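Long-range contact in copper-containing nitrite reductase (Hyphomicrobium denitrificans 1NES1, PDB 6TFO), which probably reduces nitrite to nitric oxide with electrons delivered by cytochrome c, using bound copper ions: residues 351-356 with 401-406. Numbering follows the deposited sequence.
Sequences TVRIFF and ATIVDF
V352, I354 and F356 pair with F406, V404 and T402 as the hydrogen-bonded positions of an antiparallel ladder inside one sheet of the C-terminal cupredoxin-like β-sandwich. Six backbone bonds join them, the V352 N to F406 O bond being short (2.8 Å) and nearly straight (173°). Between these pairs the strands also touch through CA-H...O contacts, such as R353 CA to V404 O at 3.3 Å.

On one face V352, I354, V404 and F406 form an apolar cluster; T402, on the same face, sends OG1 to Y378 O. With chi1 at 51°, CG of F406 sits between its own backbone N and carbonyl carbon. The ring lies side by side with V352, CZ approaching V352 CG1. V352 CB lies over one ring face, offset toward the rim, while I354 CD1 meets the ring edge at CE1 (4.0 Å). Branched residues suit such extended strands, and I354 CB also packs on V404 CG2 (3.9 Å).

The other face mixes apolar and charged groups. I403, across from F355, touches both F355 and R353, while R353 CG lies over one face of the F355 ring. The branches of I403 divide the work: CG2 presses on R353 CD (3.3 Å), whereas CG1 approaches F355 CD1 (3.7 Å) and CD1 of I403 reaches F355 CE1. An alanine here would probably open a gap beside F355 CD1 and CE1 and the R353 methylenes, removing their packing. R353 suits its place by offering this aliphatic stem while its guanidinium forms a salt bridge with E294; D405, alongside, hydrogen-bonds to H376 through OD1.

Strand 293-302 flanks 351-360 on its other side, and strand 374-377 flanks 400-407, making this pair the middle of its sheet. F356 stacks on F367 of the sandwich's second sheet, while F355 and A401 pack against strand 277-283 of the preceding domain.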
ATOM      1  N   THR C 351      -3.459 -17.337  57.999  1.00 48.78           N
ATOM      2  CA  THR C 351      -2.258 -16.759  57.356  1.00 54.62           C
ATOM      3  C   THR C 351      -1.994 -17.564  56.081  1.00 55.95           C
ATOM      4  O   THR C 351      -1.958 -18.805  56.158  1.00 56.36           O
ATOM      5  CB  THR C 351      -1.045 -16.760  58.287  1.00 52.86           C
ATOM      6  OG1 THR C 351      -0.916 -18.125  58.682  1.00 65.32           O
ATOM      7  CG2 THR C 351      -1.198 -15.822  59.465  1.00 50.37           C
ATOM      8  N   VAL C 352      -1.851 -16.862  54.960  1.00 54.11           N
ATOM      9  CA  VAL C 352      -1.678 -17.434  53.602  1.00 50.50           C
ATOM     10  C   VAL C 352      -0.277 -17.061  53.117  1.00 47.81           C
ATOM     11  O   VAL C 352       0.126 -15.878  53.302  1.00 49.57           O
ATOM     12  CB  VAL C 352      -2.764 -16.889  52.661  1.00 50.72           C
ATOM     13  CG1 VAL C 352      -2.480 -17.269  51.214  1.00 53.36           C
ATOM     14  CG2 VAL C 352      -4.141 -17.352  53.099  1.00 53.06           C
ATOM     15  N   ARG C 353       0.448 -18.028  52.561  1.00 46.45           N
ATOM     16  CA  ARG C 353       1.725 -17.763  51.854  1.00 50.61           C
ATOM     17  C   ARG C 353       1.529 -18.057  50.360  1.00 50.69           C
ATOM     18  O   ARG C 353       1.061 -19.164  50.025  1.00 52.36           O
ATOM     19  CB  ARG C 353       2.891 -18.586  52.413  1.00 51.26           C
ATOM     20  CG  ARG C 353       4.103 -18.567  51.494  1.00 53.73           C
ATOM     21  CD  ARG C 353       5.393 -18.960  52.158  1.00 53.36           C
ATOM     22  NE  ARG C 353       5.202 -20.148  52.953  1.00 57.81           N
ATOM     23  CZ  ARG C 353       5.475 -20.258  54.244  1.00 55.98           C
ATOM     24  NH1 ARG C 353       5.246 -21.403  54.854  1.00 59.43           N
ATOM     25  NH2 ARG C 353       6.002 -19.252  54.917  1.00 54.76           N
ATOM     26  N   ILE C 354       1.923 -17.119  49.496  1.00 45.59           N
ATOM     27  CA  ILE C 354       2.015 -17.336  48.021  1.00 44.24           C
ATOM     28  C   ILE C 354       3.496 -17.373  47.626  1.00 44.98           C
ATOM     29  O   ILE C 354       4.194 -16.356  47.825  1.00 39.72           O
ATOM     30  CB  ILE C 354       1.244 -16.253  47.248  1.00 43.23           C
ATOM     31  CG1 ILE C 354      -0.211 -16.139  47.720  1.00 40.98           C
ATOM     32  CG2 ILE C 354       1.353 -16.514  45.755  1.00 41.85           C
ATOM     33  CD1 ILE C 354      -0.977 -14.989  47.127  1.00 40.19           C
ATOM     34  N   PHE C 355       3.961 -18.525  47.132  1.00 44.56           N
ATOM     35  CA  PHE C 355       5.200 -18.640  46.328  1.00 47.21           C
ATOM     36  C   PHE C 355       4.887 -18.138  44.913  1.00 52.93           C
ATOM     37  O   PHE C 355       4.137 -18.817  44.178  1.00 44.99           O
ATOM     38  CB  PHE C 355       5.698 -20.082  46.281  1.00 49.05           C
ATOM     39  CG  PHE C 355       6.011 -20.669  47.624  1.00 44.68           C
ATOM     40  CD1 PHE C 355       7.176 -20.332  48.278  1.00 44.71           C
ATOM     41  CD2 PHE C 355       5.143 -21.556  48.222  1.00 45.16           C
ATOM     42  CE1 PHE C 355       7.464 -20.871  49.525  1.00 48.33           C
ATOM     43  CE2 PHE C 355       5.437 -22.098  49.463  1.00 48.28           C
ATOM     44  CZ  PHE C 355       6.595 -21.757  50.113  1.00 46.08           C
ATOM     45  N   PHE C 356       5.416 -16.964  44.566  1.00 53.52           N
ATOM     46  CA  PHE C 356       5.143 -16.257  43.289  1.00 51.36           C
ATOM     47  C   PHE C 356       6.449 -16.087  42.519  1.00 50.40           C
ATOM     48  O   PHE C 356       7.366 -15.426  43.025  1.00 44.04           O
ATOM     49  CB  PHE C 356       4.507 -14.885  43.511  1.00 46.84           C
ATOM     50  CG  PHE C 356       4.253 -14.144  42.224  1.00 47.57           C
ATOM     51  CD1 PHE C 356       3.233 -14.528  41.377  1.00 48.73           C
ATOM     52  CD2 PHE C 356       5.062 -13.087  41.840  1.00 49.03           C
ATOM     53  CE1 PHE C 356       3.015 -13.850  40.184  1.00 49.96           C
ATOM     54  CE2 PHE C 356       4.846 -12.415  40.648  1.00 45.17           C
ATOM     55  CZ  PHE C 356       3.826 -12.802  39.817  1.00 45.18           C
ATOM     56  N   ALA C 401      11.730 -14.831  41.736  1.00 50.51           N
ATOM     57  CA  ALA C 401      10.585 -15.282  42.553  1.00 48.31           C
ATOM     58  C   ALA C 401      10.674 -14.566  43.893  1.00 44.66           C
ATOM     59  O   ALA C 401      11.704 -13.957  44.169  1.00 42.14           O
ATOM     60  CB  ALA C 401      10.603 -16.785  42.719  1.00 48.08           C
ATOM     61  N   THR C 402       9.574 -14.590  44.625  1.00 45.24           N
ATOM     62  CA  THR C 402       9.413 -13.999  45.966  1.00 47.61           C
ATOM     63  C   THR C 402       8.451 -14.883  46.763  1.00 48.37           C
ATOM     64  O   THR C 402       7.897 -15.871  46.194  1.00 41.66           O
ATOM     65  CB  THR C 402       8.925 -12.543  45.910  1.00 46.53           C
ATOM     66  OG1 THR C 402       9.070 -11.951  47.208  1.00 46.94           O
ATOM     67  CG2 THR C 402       7.478 -12.408  45.502  1.00 45.92           C
ATOM     68  N   ILE C 403       8.321 -14.546  48.042  1.00 40.84           N
ATOM     69  CA  ILE C 403       7.320 -15.115  48.969  1.00 45.59           C
ATOM     70  C   ILE C 403       6.590 -13.927  49.569  1.00 44.15           C
ATOM     71  O   ILE C 403       7.269 -12.978  49.980  1.00 45.97           O
ATOM     72  CB  ILE C 403       8.016 -15.974  50.035  1.00 51.75           C
ATOM     73  CG1 ILE C 403       8.681 -17.201  49.405  1.00 57.86           C
ATOM     74  CG2 ILE C 403       7.043 -16.340  51.140  1.00 48.57           C
ATOM     75  CD1 ILE C 403       9.651 -17.918  50.318  1.00 60.76           C
ATOM     76  N   VAL C 404       5.270 -13.961  49.563  1.00 44.18           N
ATOM     77  CA  VAL C 404       4.438 -12.988  50.310  1.00 47.92           C
ATOM     78  C   VAL C 404       3.559 -13.805  51.255  1.00 50.77           C
ATOM     79  O   VAL C 404       3.178 -14.927  50.881  1.00 55.22           O
ATOM     80  CB  VAL C 404       3.600 -12.095  49.378  1.00 47.33           C
ATOM     81  CG1 VAL C 404       4.480 -11.263  48.458  1.00 50.54           C
ATOM     82  CG2 VAL C 404       2.586 -12.899  48.585  1.00 48.68           C
ATOM     83  N   ASP C 405       3.278 -13.268  52.439  1.00 47.42           N
ATOM     84  CA  ASP C 405       2.228 -13.815  53.331  1.00 51.61           C
ATOM     85  C   ASP C 405       1.385 -12.657  53.860  1.00 47.81           C
ATOM     86  O   ASP C 405       1.844 -11.503  53.840  1.00 46.37           O
ATOM     87  CB  ASP C 405       2.825 -14.721  54.413  1.00 54.78           C
ATOM     88  CG  ASP C 405       3.886 -14.086  55.298  1.00 56.27           C
ATOM     89  OD1 ASP C 405       3.540 -13.115  56.044  1.00 50.45           O
ATOM     90  OD2 ASP C 405       5.047 -14.579  55.248  1.00 48.21           O
ATOM     91  N   PHE C 406       0.173 -12.973  54.272  1.00 46.38           N
ATOM     92  CA  PHE C 406      -0.774 -12.025  54.893  1.00 48.50           C
ATOM     93  C   PHE C 406      -1.800 -12.853  55.663  1.00 53.68           C
ATOM     94  O   PHE C 406      -1.943 -14.073  55.384  1.00 49.30           O
ATOM     95  CB  PHE C 406      -1.386 -11.127  53.820  1.00 54.79           C
ATOM     96  CG  PHE C 406      -1.953 -11.890  52.649  1.00 57.31           C
ATOM     97  CD1 PHE C 406      -1.148 -12.242  51.579  1.00 57.62           C
ATOM     98  CD2 PHE C 406      -3.283 -12.278  52.638  1.00 60.48           C
ATOM     99  CE1 PHE C 406      -1.664 -12.959  50.516  1.00 61.85           C
ATOM    100  CE2 PHE C 406      -3.794 -13.014  51.583  1.00 61.84           C
ATOM    101  CZ  PHE C 406      -2.983 -13.347  50.523  1.00 67.93           C
TER